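Peptidoglycan glycosyltransferase (Eggerthella lenta, PDB 4MNR) is a penicillin-binding protein whose crystallised fragment joins a dimerisation-type domain to a transpeptidase domain of the beta-lactamase-like fold. Local coordinates at residues A[186-194]-A[257-266]; A[276-286]-A[311-322]. All coordinates share one frame; numbering follows the deposited sequence. Where two conformers were deposited one is given.

How the contacts relate
Both contacts lie in the transpeptidase domain, on the same side of the chain's centre, with their centres about 12 Å apart. They come in series along the chain: contact 1 (186-194 with 257-266) closes before contact 2 (276-286 with 311-322) opens. Contact 1 crosses helices 188-197 and 242-263 in the buried interior. Contact 2 pairs two largely extended segments that lie over the end of helix 242-263 and lead into helices 284-289 and 321-332. They touch directly: Ala261 CB packs 3.5 Å from Met281 CG, and Phe266 CD2 lies 3.5 Å from Leu280 O. Through Ala261 and Phe266 the paired loops thus extend the helical core.

Contact 1 (A[186-194]-A[257-266]); sequences TFKIVTLAT and LVAGAESFGF
Leu257 brings CD1 to 4.0 Å from Thr191 OG1, a plain packing contact, since that hydroxyl is bonded to the carbonyl of Ala298. One turn on, Gly260 lets the helices close in: its missing side chain leaves the Thr194 hydroxyl directly against the backbone, OG1 standing 3.3 Å from Gly260 CA. The same hydroxyl, held beside its own backbone N, bonds back to Val190 O from above the carbonyl plane, while a water donates both to it and to Gly260 O, bridging the two helices. Ala261 follows with CB at the edge of the Phe187 ring, 4.1 Å from CZ, and with its CA against Val190 CG1 (3.8 Å). Phe264 runs past Val190 in the opposite direction, and Val190 CG2 makes a CH-pi contact 4.2 Å from the ring centroid, over one face; Ala193 CB meets the ring edge at CZ. Gly265, with positive phi, ends the helix in a Schellman motif and turns the chain so that Phe266 points back toward the first segment. There Phe187, its CG anti to the backbone N (chi1 -176°), reaches across and sets its edge on the Phe266 face in an offset edge-to-face pair, planes at 87° and CE1 3.7 Å from Phe266 CZ. The axes of helices 188-194 and 257-263 approach to 9.2 Å at 114°. Lys188 NZ, in the family's S-x-x-K motif, hydrogen-bonds to Ser240 OG and Asn242 OD1; helix 291-298 covers Leu257, and helix 321-332 packs on Ile189, Phe264 and Phe266.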
ATOM      1  N   THR A 186       7.818   6.835  -4.918  1.00 11.98           N
ATOM      2  CA  THR A 186       6.413   6.971  -4.546  1.00 11.97           C
ATOM      3  C   THR A 186       6.240   7.885  -3.325  1.00 11.11           C
ATOM      4  O   THR A 186       5.252   8.604  -3.182  1.00 12.74           O
ATOM      5  CB  THR A 186       5.778   5.603  -4.243  1.00 22.58           C
ATOM      6  OG1 THR A 186       6.784   4.587  -4.333  1.00 38.19           O
ATOM      7  CG2 THR A 186       4.746   5.304  -5.286  1.00 18.77           C
ATOM      8  N   PHE A 187       7.233   7.864  -2.446  1.00  9.33           N
ATOM      9  CA  PHE A 187       7.230   8.683  -1.239  1.00  7.30           C
ATOM     10  C   PHE A 187       7.318  10.178  -1.553  1.00  9.97           C
ATOM     11  O   PHE A 187       7.051  11.017  -0.690  1.00  9.92           O
ATOM     12  CB  PHE A 187       8.412   8.259  -0.348  1.00  8.31           C
ATOM     13  CG  PHE A 187       8.480   8.960   0.977  1.00 10.92           C
ATOM     14  CD1 PHE A 187       7.695   8.549   2.054  1.00  9.31           C
ATOM     15  CD2 PHE A 187       9.379   9.987   1.171  1.00  7.90           C
ATOM     16  CE1 PHE A 187       7.771   9.189   3.281  1.00 11.02           C
ATOM     17  CE2 PHE A 187       9.462  10.645   2.401  1.00 11.37           C
ATOM     18  CZ  PHE A 187       8.655  10.237   3.458  1.00 11.92           C
ATOM     19  N   LYS A 188       7.713  10.520  -2.777  1.00  8.51           N
ATOM     20  CA  LYS A 188       7.761  11.930  -3.154  1.00  8.45           C
ATOM     21  C   LYS A 188       6.384  12.594  -3.011  1.00  9.52           C
ATOM     22  O   LYS A 188       6.298  13.813  -2.873  1.00 12.58           O
ATOM     23  CB  LYS A 188       8.331  12.107  -4.569  1.00  7.61           C
ATOM     24  CG  LYS A 188       9.813  11.771  -4.655  1.00  8.60           C
ATOM     25  CD  LYS A 188      10.336  11.796  -6.081  1.00  9.65           C
ATOM     26  CE  LYS A 188      11.817  11.355  -6.097  1.00 13.25           C
ATOM     27  NZ  LYS A 188      12.263  11.082  -7.471  1.00 19.07           N
ATOM     28  N   ILE A 189       5.317  11.802  -3.008  1.00  9.54           N
ATOM     29  CA  ILE A 189       3.993  12.362  -2.721  1.00  9.12           C
ATOM     30  C   ILE A 189       4.015  13.036  -1.341  1.00 10.29           C
ATOM     31  O   ILE A 189       3.519  14.154  -1.166  1.00 10.85           O
ATOM     32  CB  ILE A 189       2.905  11.274  -2.709  1.00  9.84           C
ATOM     33  CG1 ILE A 189       2.736  10.644  -4.097  1.00 12.67           C
ATOM     34  CG2 ILE A 189       1.586  11.864  -2.216  1.00 11.52           C
ATOM     35  CD1 ILE A 189       1.802   9.452  -4.095  1.00 13.29           C
ATOM     36  N   VAL A 190       4.620  12.365  -0.361  1.00  9.50           N
ATOM     37  CA  VAL A 190       4.738  12.914   0.997  1.00 10.92           C
ATOM     38  C   VAL A 190       5.638  14.150   1.056  1.00  9.70           C
ATOM     39  O   VAL A 190       5.260  15.170   1.637  1.00 11.04           O
ATOM     40  CB  VAL A 190       5.249  11.861   2.012  1.00 10.98           C
ATOM     41  CG1 VAL A 190       5.423  12.480   3.405  1.00 12.25           C
ATOM     42  CG2 VAL A 190       4.285  10.694   2.077  1.00 12.86           C
ATOM     43  N   THR A 191       6.817  14.058   0.451  1.00  9.23           N
ATOM     44  CA  THR A 191       7.737  15.188   0.406  1.00  8.45           C
ATOM     45  C   THR A 191       7.119  16.423  -0.248  1.00  9.93           C
ATOM     46  O   THR A 191       7.186  17.518   0.304  1.00 11.21           O
ATOM     47  CB  THR A 191       9.027  14.801  -0.304  1.00 10.98           C
ATOM     48  OG1 THR A 191       9.522  13.601   0.296  1.00 11.29           O
ATOM     49  CG2 THR A 191      10.085  15.899  -0.147  1.00  9.58           C
ATOM     50  N   LEU A 192       6.509  16.227  -1.412  1.00 11.01           N
ATOM     51  CA  LEU A 192       5.839  17.317  -2.136  1.00  7.96           C
ATOM     52  C   LEU A 192       4.706  17.921  -1.320  1.00 11.65           C
ATOM     53  O   LEU A 192       4.593  19.145  -1.185  1.00 12.11           O
ATOM     54  CB  LEU A 192       5.282  16.785  -3.451  1.00 10.56           C
ATOM     55  CG  LEU A 192       4.519  17.817  -4.283  1.00 12.55           C
ATOM     56  CD1 LEU A 192       5.442  18.971  -4.689  1.00 14.48           C
ATOM     57  CD2 LEU A 192       3.897  17.145  -5.498  1.00 12.98           C
ATOM     58  N   ALA A 193       3.842  17.066  -0.781  1.00 11.56           N
ATOM     59  CA  ALA A 193       2.718  17.561   0.010  1.00  8.35           C
ATOM     60  C   ALA A 193       3.191  18.363   1.217  1.00 12.56           C
ATOM     61  O   ALA A 193       2.608  19.377   1.565  1.00 13.00           O
ATOM     62  CB  ALA A 193       1.818  16.396   0.454  1.00  9.33           C
ATOM     63  N   THR A 194       4.269  17.905   1.847  1.00 11.20           N
ATOM     64  CA  THR A 194       4.807  18.596   3.001  1.00 12.05           C
ATOM     65  C   THR A 194       5.376  19.952   2.602  1.00 12.49           C
ATOM     66  O   THR A 194       5.176  20.948   3.295  1.00 14.66           O
ATOM     67  CB  THR A 194       5.887  17.730   3.689  1.00 11.74           C
ATOM     68  OG1 THR A 194       5.272  16.513   4.146  1.00 13.21           O
ATOM     69  CG2 THR A 194       6.442  18.461   4.891  1.00 15.26           C
ATOM     70  N   LEU A 257      10.556  17.380   7.503  1.00 10.79           N
ATOM     71  CA  LEU A 257      10.353  16.174   6.707  1.00 12.32           C
ATOM     72  C   LEU A 257       9.798  15.057   7.587  1.00 13.19           C
ATOM     73  O   LEU A 257       8.875  14.348   7.193  1.00 13.43           O
ATOM     74  CB  LEU A 257      11.629  15.734   5.976  1.00 13.99           C
ATOM     75  CG  LEU A 257      11.433  14.450   5.155  1.00 16.38           C
ATOM     76  CD1 LEU A 257      10.411  14.641   4.022  1.00 19.95           C
ATOM     77  CD2 LEU A 257      12.757  13.938   4.603  1.00 19.55           C
ATOM     78  N   VAL A 258      10.347  14.913   8.788  1.00 14.11           N
ATOM     79  CA  VAL A 258       9.879  13.864   9.680  1.00 12.57           C
ATOM     80  C   VAL A 258       8.437  14.137  10.126  1.00 14.85           C
ATOM     81  O   VAL A 258       7.601  13.231  10.139  1.00 15.76           O
ATOM     82  CB  VAL A 258      10.815  13.665  10.874  1.00 15.79           C
ATOM     83  CG1 VAL A 258      10.227  12.641  11.836  1.00 20.15           C
ATOM     84  CG2 VAL A 258      12.186  13.208  10.365  1.00 18.14           C
ATOM     85  N   ALA A 259       8.140  15.389  10.468  1.00 13.39           N
ATOM     86  CA  ALA A 259       6.779  15.763  10.862  1.00 17.45           C
ATOM     87  C   ALA A 259       5.795  15.518   9.723  1.00 15.75           C
ATOM     88  O   ALA A 259       4.666  15.077   9.944  1.00 15.16           O
ATOM     89  CB  ALA A 259       6.730  17.215  11.292  1.00 16.29           C
ATOM     90  N   GLY A 260       6.224  15.807   8.501  1.00 15.58           N
ATOM     91  CA  GLY A 260       5.365  15.597   7.351  1.00 15.77           C
ATOM     92  C   GLY A 260       5.044  14.129   7.139  1.00 12.06           C
ATOM     93  O   GLY A 260       3.893  13.762   6.853  1.00 13.84           O
ATOM     94  N   ALA A 261       6.061  13.281   7.265  1.00 12.45           N
ATOM     95  CA  ALA A 261       5.858  11.852   7.106  1.00 10.58           C
ATOM     96  C   ALA A 261       4.941  11.343   8.219  1.00 11.62           C
ATOM     97  O   ALA A 261       4.071  10.493   7.984  1.00 11.65           O
ATOM     98  CB  ALA A 261       7.192  11.122   7.144  1.00 11.72           C
ATOM     99  N   GLU A 262       5.140  11.850   9.431  1.00 13.03           N
ATOM    100  CA  GLU A 262       4.320  11.402  10.547  1.00 15.39           C
ATOM    101  C   GLU A 262       2.850  11.791  10.352  1.00 15.89           C
ATOM    102  O   GLU A 262       1.942  11.072  10.791  1.00 16.58           O
ATOM    103  CB  GLU A 262       4.896  11.881  11.884  1.00 16.52           C
ATOM    104  CG  GLU A 262       6.163  11.091  12.253  1.00 17.88           C
ATOM    105  CD  GLU A 262       6.824  11.532  13.538  1.00 27.41           C
ATOM    106  OE1 GLU A 262       6.438  12.593  14.077  1.00 32.13           O
ATOM    107  OE2 GLU A 262       7.741  10.805  14.002  1.00 24.68           O
ATOM    108  N   SER A 263       2.616  12.913   9.679  0.50 13.07           N
ATOM    109  CA  SER A 263       1.246  13.344   9.390  0.50 14.13           C
ATOM    110  C   SER A 263       0.507  12.363   8.479  0.50 13.09           C
ATOM    111  O   SER A 263      -0.727  12.319   8.482  0.50 14.00           O
ATOM    112  CB  SER A 263       1.233  14.749   8.776  0.50 17.90           C
ATOM    113  OG  SER A 263       1.774  15.708   9.671  0.50 20.48           O
ATOM    114  N   PHE A 264       1.261  11.584   7.703  1.00 11.09           N
ATOM    115  CA  PHE A 264       0.689  10.596   6.799  1.00 11.60           C
ATOM    116  C   PHE A 264       0.689   9.213   7.422  1.00 12.03           C
ATOM    117  O   PHE A 264       0.290   8.246   6.781  1.00 15.32           O
ATOM    118  CB  PHE A 264       1.482  10.524   5.490  1.00 12.47           C
ATOM    119  CG  PHE A 264       1.131  11.595   4.498  1.00 11.80           C
ATOM    120  CD1 PHE A 264       0.220  11.334   3.479  1.00 12.15           C
ATOM    121  CD2 PHE A 264       1.741  12.832   4.546  1.00 12.60           C
ATOM    122  CE1 PHE A 264      -0.091  12.298   2.539  1.00 10.40           C
ATOM    123  CE2 PHE A 264       1.436  13.807   3.610  1.00 13.18           C
ATOM    124  CZ  PHE A 264       0.511  13.548   2.610  1.00 11.61           C
ATOM    125  N   GLY A 265       1.153   9.103   8.656  1.00 13.19           N
ATOM    126  CA  GLY A 265       1.032   7.834   9.348  1.00 14.70           C
ATOM    127  C   GLY A 265       2.322   7.108   9.666  1.00 13.42           C
ATOM    128  O   GLY A 265       2.295   6.066  10.324  1.00 13.00           O
ATOM    129  N   PHE A 266       3.454   7.639   9.217  1.00 11.49           N
ATOM    130  CA  PHE A 266       4.725   7.033   9.595  1.00  9.24           C
ATOM    131  C   PHE A 266       4.950   7.151  11.106  1.00 12.73           C
ATOM    132  O   PHE A 266       4.574   8.147  11.733  1.00 13.84           O
ATOM    133  CB  PHE A 266       5.882   7.638   8.778  1.00 10.36           C
ATOM    134  CG  PHE A 266       5.910   7.170   7.348  1.00 10.32           C
ATOM    135  CD1 PHE A 266       5.031   7.697   6.418  1.00 10.59           C
ATOM    136  CD2 PHE A 266       6.795   6.180   6.943  1.00 12.73           C
ATOM    137  CE1 PHE A 266       5.031   7.264   5.102  1.00 12.69           C
ATOM    138  CE2 PHE A 266       6.815   5.737   5.625  1.00 13.78           C
ATOM    139  CZ  PHE A 266       5.930   6.271   4.696  1.00 10.87           C
TER
HETATM  140  O   HOH W   1       2.725  16.488   5.455  1.00 24.35           O

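Contact 2 (A[276-286]-A[311-322])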
ATOM      1  N   THR A 276       0.173  -5.761  10.839  1.00 15.04           N
ATOM      2  CA  THR A 276       0.731  -4.719   9.987  1.00 14.72           C
ATOM      3  C   THR A 276       1.838  -4.021  10.767  1.00 16.19           C
ATOM      4  O   THR A 276       1.576  -3.392  11.798  1.00 19.69           O
ATOM      5  CB  THR A 276      -0.342  -3.679   9.592  1.00 19.84           C
ATOM      6  OG1 THR A 276      -1.483  -4.338   9.031  1.00 27.54           O
ATOM      7  CG2 THR A 276       0.210  -2.702   8.572  1.00 19.44           C
ATOM      8  N   PRO A 277       3.089  -4.145  10.301  1.00 15.35           N
ATOM      9  CA  PRO A 277       4.174  -3.475  11.023  1.00 13.63           C
ATOM     10  C   PRO A 277       4.053  -1.960  10.877  1.00 15.14           C
ATOM     11  O   PRO A 277       3.584  -1.458   9.857  1.00 15.02           O
ATOM     12  CB  PRO A 277       5.435  -3.982  10.314  1.00 15.06           C
ATOM     13  CG  PRO A 277       4.972  -4.309   8.915  1.00 14.34           C
ATOM     14  CD  PRO A 277       3.554  -4.821   9.078  1.00 13.95           C
ATOM     15  N   GLU A 278       4.474  -1.245  11.910  1.00 15.32           N
ATOM     16  CA  GLU A 278       4.538   0.207  11.867  1.00 14.09           C
ATOM     17  C   GLU A 278       5.446   0.641  10.712  1.00 10.49           C
ATOM     18  O   GLU A 278       6.550   0.105  10.564  1.00 13.84           O
ATOM     19  CB  GLU A 278       5.138   0.673  13.194  1.00 16.24           C
ATOM     20  CG  GLU A 278       5.063   2.143  13.470  1.00 21.87           C
ATOM     21  CD  GLU A 278       5.676   2.481  14.824  1.00 31.96           C
ATOM     22  OE1 GLU A 278       6.022   1.548  15.578  1.00 34.53           O
ATOM     23  OE2 GLU A 278       5.829   3.676  15.131  1.00 31.51           O
ATOM     24  N   SER A 279       4.993   1.598   9.899  1.00 11.47           N
ATOM     25  CA  SER A 279       5.868   2.192   8.883  1.00 10.23           C
ATOM     26  C   SER A 279       6.818   3.145   9.595  1.00 11.88           C
ATOM     27  O   SER A 279       6.458   3.742  10.609  1.00 15.26           O
ATOM     28  CB  SER A 279       5.050   2.915   7.807  1.00 11.45           C
ATOM     29  OG  SER A 279       4.285   1.986   7.056  1.00 11.82           O
ATOM     30  N   LEU A 280       8.044   3.262   9.088  1.00 11.19           N
ATOM     31  CA  LEU A 280       9.120   3.871   9.867  1.00 11.10           C
ATOM     32  C   LEU A 280       9.784   5.062   9.191  1.00 11.07           C
ATOM     33  O   LEU A 280       9.965   5.082   7.972  1.00 11.35           O
ATOM     34  CB  LEU A 280      10.198   2.826  10.170  1.00 13.25           C
ATOM     35  CG  LEU A 280       9.707   1.554  10.859  1.00 13.39           C
ATOM     36  CD1 LEU A 280      10.822   0.529  10.975  1.00 17.76           C
ATOM     37  CD2 LEU A 280       9.182   1.933  12.209  1.00 13.94           C
HETATM   38  N   MSE A 281      10.138   6.053  10.012  1.00 11.88           N
HETATM   39  CA  MSE A 281      10.962   7.195   9.599  1.00 15.04           C
HETATM   40  C   MSE A 281      12.045   7.405  10.641  1.00 15.94           C
HETATM   41  O   MSE A 281      11.824   7.175  11.827  1.00 15.66           O
HETATM   42  CB  MSE A 281      10.130   8.481   9.506  1.00 18.94           C
HETATM   43  CG  MSE A 281       9.454   8.702   8.187  1.00 23.72           C
HETATM   44 SE   MSE A 281      10.647   9.028   6.675  0.55 17.54          SE
HETATM   45  CE  MSE A 281      11.193  10.879   6.897  1.00 22.00           C
ATOM     46  N   PRO A 282      13.225   7.863  10.212  1.00 16.12           N
ATOM     47  CA  PRO A 282      14.248   8.160  11.218  1.00 19.00           C
ATOM     48  C   PRO A 282      13.820   9.330  12.091  1.00 18.42           C
ATOM     49  O   PRO A 282      12.922  10.087  11.711  1.00 16.86           O
ATOM     50  CB  PRO A 282      15.460   8.582  10.378  1.00 20.03           C
ATOM     51  CG  PRO A 282      15.216   8.024   9.029  1.00 17.42           C
ATOM     52  CD  PRO A 282      13.722   8.017   8.838  1.00 17.10           C
ATOM     53  N   SER A 283      14.467   9.485  13.241  1.00 18.99           N
ATOM     54  CA  SER A 283      14.218  10.641  14.085  1.00 20.55           C
ATOM     55  C   SER A 283      14.771  11.878  13.392  1.00 19.34           C
ATOM     56  O   SER A 283      15.692  11.784  12.576  1.00 17.64           O
ATOM     57  CB  SER A 283      14.887  10.462  15.453  1.00 22.55           C
ATOM     58  OG  SER A 283      16.301  10.496  15.348  1.00 22.56           O
ATOM     59  N   ALA A 284      14.209  13.041  13.707  1.00 19.37           N
ATOM     60  CA  ALA A 284      14.743  14.288  13.176  1.00 19.56           C
ATOM     61  C   ALA A 284      16.185  14.467  13.634  1.00 21.66           C
ATOM     62  O   ALA A 284      17.014  14.992  12.893  1.00 21.71           O
ATOM     63  CB  ALA A 284      13.889  15.468  13.610  1.00 22.51           C
ATOM     64  N   GLU A 285      16.482  14.010  14.852  1.00 22.03           N
ATOM     65  CA  GLU A 285      17.835  14.084  15.396  1.00 26.10           C
ATOM     66  C   GLU A 285      18.854  13.336  14.538  1.00 24.73           C
ATOM     67  O   GLU A 285      19.928  13.860  14.248  1.00 24.47           O
ATOM     68  CB  GLU A 285      17.874  13.557  16.834  1.00 35.08           C
ATOM     69  CG  GLU A 285      17.357  14.536  17.881  1.00 48.47           C
ATOM     70  CD  GLU A 285      17.413  13.968  19.294  1.00 62.48           C
ATOM     71  OE1 GLU A 285      17.768  12.778  19.449  1.00 66.92           O
ATOM     72  OE2 GLU A 285      17.103  14.712  20.251  1.00 67.19           O
ATOM     73  N   ASP A 286      18.516  12.116  14.125  1.00 23.37           N
ATOM     74  CA  ASP A 286      19.396  11.349  13.241  1.00 24.34           C
ATOM     75  C   ASP A 286      19.529  11.959  11.842  1.00 23.93           C
ATOM     76  O   ASP A 286      20.617  11.978  11.274  1.00 24.54           O
ATOM     77  CB  ASP A 286      18.963   9.876  13.159  1.00 30.47           C
ATOM     78  CG  ASP A 286      19.459   9.052  14.341  1.00 34.57           C
ATOM     79  OD1 ASP A 286      20.508   9.411  14.920  1.00 40.22           O
ATOM     80  OD2 ASP A 286      18.812   8.041  14.689  1.00 29.59           O
ATOM     81  N   ARG A 311      23.057   3.451  16.850  1.00 19.57           N
ATOM     82  CA  ARG A 311      22.023   4.217  16.160  1.00 19.58           C
ATOM     83  C   ARG A 311      20.676   4.052  16.865  1.00 22.96           C
ATOM     84  O   ARG A 311      20.239   2.934  17.139  1.00 25.36           O
ATOM     85  CB  ARG A 311      21.918   3.835  14.687  1.00 16.92           C
ATOM     86  CG  ARG A 311      20.801   4.606  13.980  1.00 15.90           C
ATOM     87  CD  ARG A 311      20.765   4.356  12.509  1.00 23.57           C
ATOM     88  NE  ARG A 311      19.575   4.952  11.922  1.00 21.07           N
ATOM     89  CZ  ARG A 311      19.580   5.995  11.101  1.00 19.80           C
ATOM     90  NH1 ARG A 311      20.729   6.564  10.745  1.00 19.01           N
ATOM     91  NH2 ARG A 311      18.428   6.450  10.617  1.00 17.25           N
ATOM     92  N   GLU A 312      20.034   5.176  17.170  1.00 26.21           N
ATOM     93  CA  GLU A 312      18.827   5.182  17.998  1.00 28.88           C
ATOM     94  C   GLU A 312      17.543   4.935  17.221  1.00 25.61           C
ATOM     95  O   GLU A 312      16.607   4.331  17.743  1.00 28.97           O
ATOM     96  CB  GLU A 312      18.708   6.514  18.742  1.00 36.98           C
ATOM     97  CG  GLU A 312      19.943   6.893  19.544  1.00 47.99           C
ATOM     98  CD  GLU A 312      19.818   8.260  20.200  1.00 57.97           C
ATOM     99  OE1 GLU A 312      18.960   9.058  19.762  1.00 62.78           O
ATOM    100  OE2 GLU A 312      20.577   8.533  21.156  1.00 60.76           O
ATOM    101  N   SER A 313      17.493   5.392  15.979  1.00 18.80           N
ATOM    102  CA  SER A 313      16.239   5.342  15.227  1.00 18.19           C
ATOM    103  C   SER A 313      16.366   4.470  13.971  1.00 15.59           C
ATOM    104  O   SER A 313      17.473   4.175  13.532  1.00 17.36           O
ATOM    105  CB  SER A 313      15.788   6.768  14.882  1.00 24.91           C
ATOM    106  OG  SER A 313      16.555   7.320  13.828  1.00 26.36           O
ATOM    107  N   PRO A 314      15.230   4.021  13.407  1.00 16.91           N
ATOM    108  CA  PRO A 314      15.334   3.164  12.223  1.00 15.52           C
ATOM    109  C   PRO A 314      15.723   3.955  10.983  1.00 14.89           C
ATOM    110  O   PRO A 314      15.701   5.184  11.014  1.00 15.68           O
ATOM    111  CB  PRO A 314      13.904   2.626  12.055  1.00 18.56           C
ATOM    112  CG  PRO A 314      13.046   3.653  12.675  1.00 18.37           C
ATOM    113  CD  PRO A 314      13.831   4.178  13.845  1.00 17.67           C
ATOM    114  N   ALA A 315      16.111   3.248   9.925  1.00 14.41           N
ATOM    115  CA  ALA A 315      16.236   3.855   8.610  1.00 15.16           C
ATOM    116  C   ALA A 315      14.834   4.088   8.074  1.00 14.75           C
ATOM    117  O   ALA A 315      13.889   3.393   8.452  1.00 14.97           O
ATOM    118  CB  ALA A 315      17.014   2.933   7.671  1.00 16.51           C
ATOM    119  N   GLY A 316      14.679   5.052   7.185  1.00 13.59           N
ATOM    120  CA  GLY A 316      13.374   5.241   6.587  1.00 10.04           C
ATOM    121  C   GLY A 316      13.477   6.187   5.425  1.00 10.36           C
ATOM    122  O   GLY A 316      14.517   6.816   5.240  1.00 12.92           O
ATOM    123  N   PRO A 317      12.394   6.324   4.663  1.00 11.58           N
ATOM    124  CA  PRO A 317      11.109   5.664   4.944  1.00  8.55           C
ATOM    125  C   PRO A 317      11.058   4.172   4.615  1.00 11.56           C
ATOM    126  O   PRO A 317      11.668   3.718   3.643  1.00 11.03           O
ATOM    127  CB  PRO A 317      10.141   6.401   4.027  1.00  8.05           C
ATOM    128  CG  PRO A 317      11.008   6.865   2.870  1.00  8.48           C
ATOM    129  CD  PRO A 317      12.312   7.232   3.500  1.00  8.58           C
ATOM    130  N   GLN A 318      10.344   3.423   5.448  1.00 10.55           N
ATOM    131  CA  GLN A 318       9.993   2.041   5.134  1.00  8.65           C
ATOM    132  C   GLN A 318       8.497   1.959   5.353  1.00  8.39           C
ATOM    133  O   GLN A 318       7.992   2.390   6.391  1.00 11.28           O
ATOM    134  CB  GLN A 318      10.677   1.068   6.080  1.00 14.08           C
ATOM    135  CG  GLN A 318      12.184   1.192   6.097  1.00 15.14           C
ATOM    136  CD  GLN A 318      12.818   0.184   7.025  1.00 19.05           C
ATOM    137  OE1 GLN A 318      13.502   0.543   7.985  1.00 23.11           O
ATOM    138  NE2 GLN A 318      12.595  -1.090   6.746  1.00 16.67           N
ATOM    139  N   ALA A 319       7.784   1.394   4.393  1.00  8.86           N
ATOM    140  CA  ALA A 319       6.337   1.442   4.471  1.00  9.22           C
ATOM    141  C   ALA A 319       5.723   0.126   4.052  1.00  7.99           C
ATOM    142  O   ALA A 319       6.293  -0.601   3.233  1.00  9.89           O
ATOM    143  CB  ALA A 319       5.804   2.552   3.576  1.00 10.73           C
ATOM    144  N   THR A 320       4.532  -0.147   4.573  1.00  8.05           N
ATOM    145  CA  THR A 320       3.738  -1.240   4.016  1.00 10.44           C
ATOM    146  C   THR A 320       3.023  -0.778   2.759  1.00 11.30           C
ATOM    147  O   THR A 320       2.886   0.414   2.525  1.00  8.75           O
ATOM    148  CB  THR A 320       2.694  -1.730   5.024  1.00 10.88           C
ATOM    149  OG1 THR A 320       1.845  -0.645   5.411  1.00 11.05           O
ATOM    150  CG2 THR A 320       3.368  -2.290   6.245  1.00 12.32           C
ATOM    151  N   VAL A 321       2.541  -1.718   1.950  1.00 10.21           N
ATOM    152  CA  VAL A 321       1.775  -1.338   0.766  1.00  9.27           C
ATOM    153  C   VAL A 321       0.473  -0.660   1.209  1.00 10.60           C
ATOM    154  O   VAL A 321       0.008   0.304   0.593  1.00 10.11           O
ATOM    155  CB  VAL A 321       1.514  -2.556  -0.135  1.00 10.24           C
ATOM    156  CG1 VAL A 321       0.717  -2.146  -1.381  1.00 12.93           C
ATOM    157  CG2 VAL A 321       2.851  -3.182  -0.521  1.00 11.41           C
ATOM    158  N   LEU A 322      -0.089  -1.142   2.316  1.00  9.87           N
ATOM    159  CA  LEU A 322      -1.270  -0.513   2.906  1.00 12.08           C
ATOM    160  C   LEU A 322      -1.009   0.951   3.253  1.00  6.97           C
ATOM    161  O   LEU A 322      -1.836   1.820   2.945  1.00  9.71           O
ATOM    162  CB  LEU A 322      -1.702  -1.286   4.159  1.00 12.55           C
ATOM    163  CG  LEU A 322      -2.866  -0.696   4.946  1.00 12.25           C
ATOM    164  CD1 LEU A 322      -4.130  -0.563   4.078  1.00 11.90           C
ATOM    165  CD2 LEU A 322      -3.157  -1.535   6.191  1.00 14.32           C
TER
HETATM  166  O   HOH W   2       2.376   0.386   8.139  1.00 21.42           O
HETATM  167  O   HOH W   3      17.306   9.205  17.561  1.00 47.45           O
HETATM  168  O   HOH W   4      21.583   7.690  16.707  1.00 34.18           O
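Leu280 and Gln318 form a single antiparallel bridge, a hydrogen-bonded pair: Leu280 N gives to Gln318 O at 2.8 Å and Gln318 N returns to Leu280 O at 3.0 Å. Leu280 CD1 meets Pro314 CB across the two segments at about a right angle (3.9 Å). On the other side of the backbone Met281, a selenomethionine bent at chi2 and chi3, runs alongside Pro317, its SE 3.8 Å from Pro317 CB. Pro317 follows a cis peptide bond, and Gly316 before it, with no side chain, lets the Leu280-Pro282 backbone pass close by, Pro282 CD 3.5 Å from Gly316 N. At one end Ser313 is the hub: its OG, set between backbone N and carbonyl carbon (chi1 76°), takes a nearly straight bond from Ser283 N (3.1 Å) and gives a short one of 2.5 Å to the anti lone pair of Asp286 OD2. Ser283 OG in turn accepts from Asp286 N, capping helix 284-289, so the three residues fix one another. Asp286 OD2 stands over one face of the Arg311 guanidinium, near enough for the opposite charges probably to attract but with no N-H directed at it, while NE and NH2 bond to Ser313 O and Pro314 O and NH2 also meets Glu293 in a salt bridge. At the other end Ser279 OG accepts from Thr320 N (3.3 Å), and a water links it to Pro277 O and Thr320 OG1. Thr320 N-caps helix 321-332 through Glu323 N; Val321 and Leu322 rest on strand 130-135, while Met281 lies on Leu257 of helix 242-263.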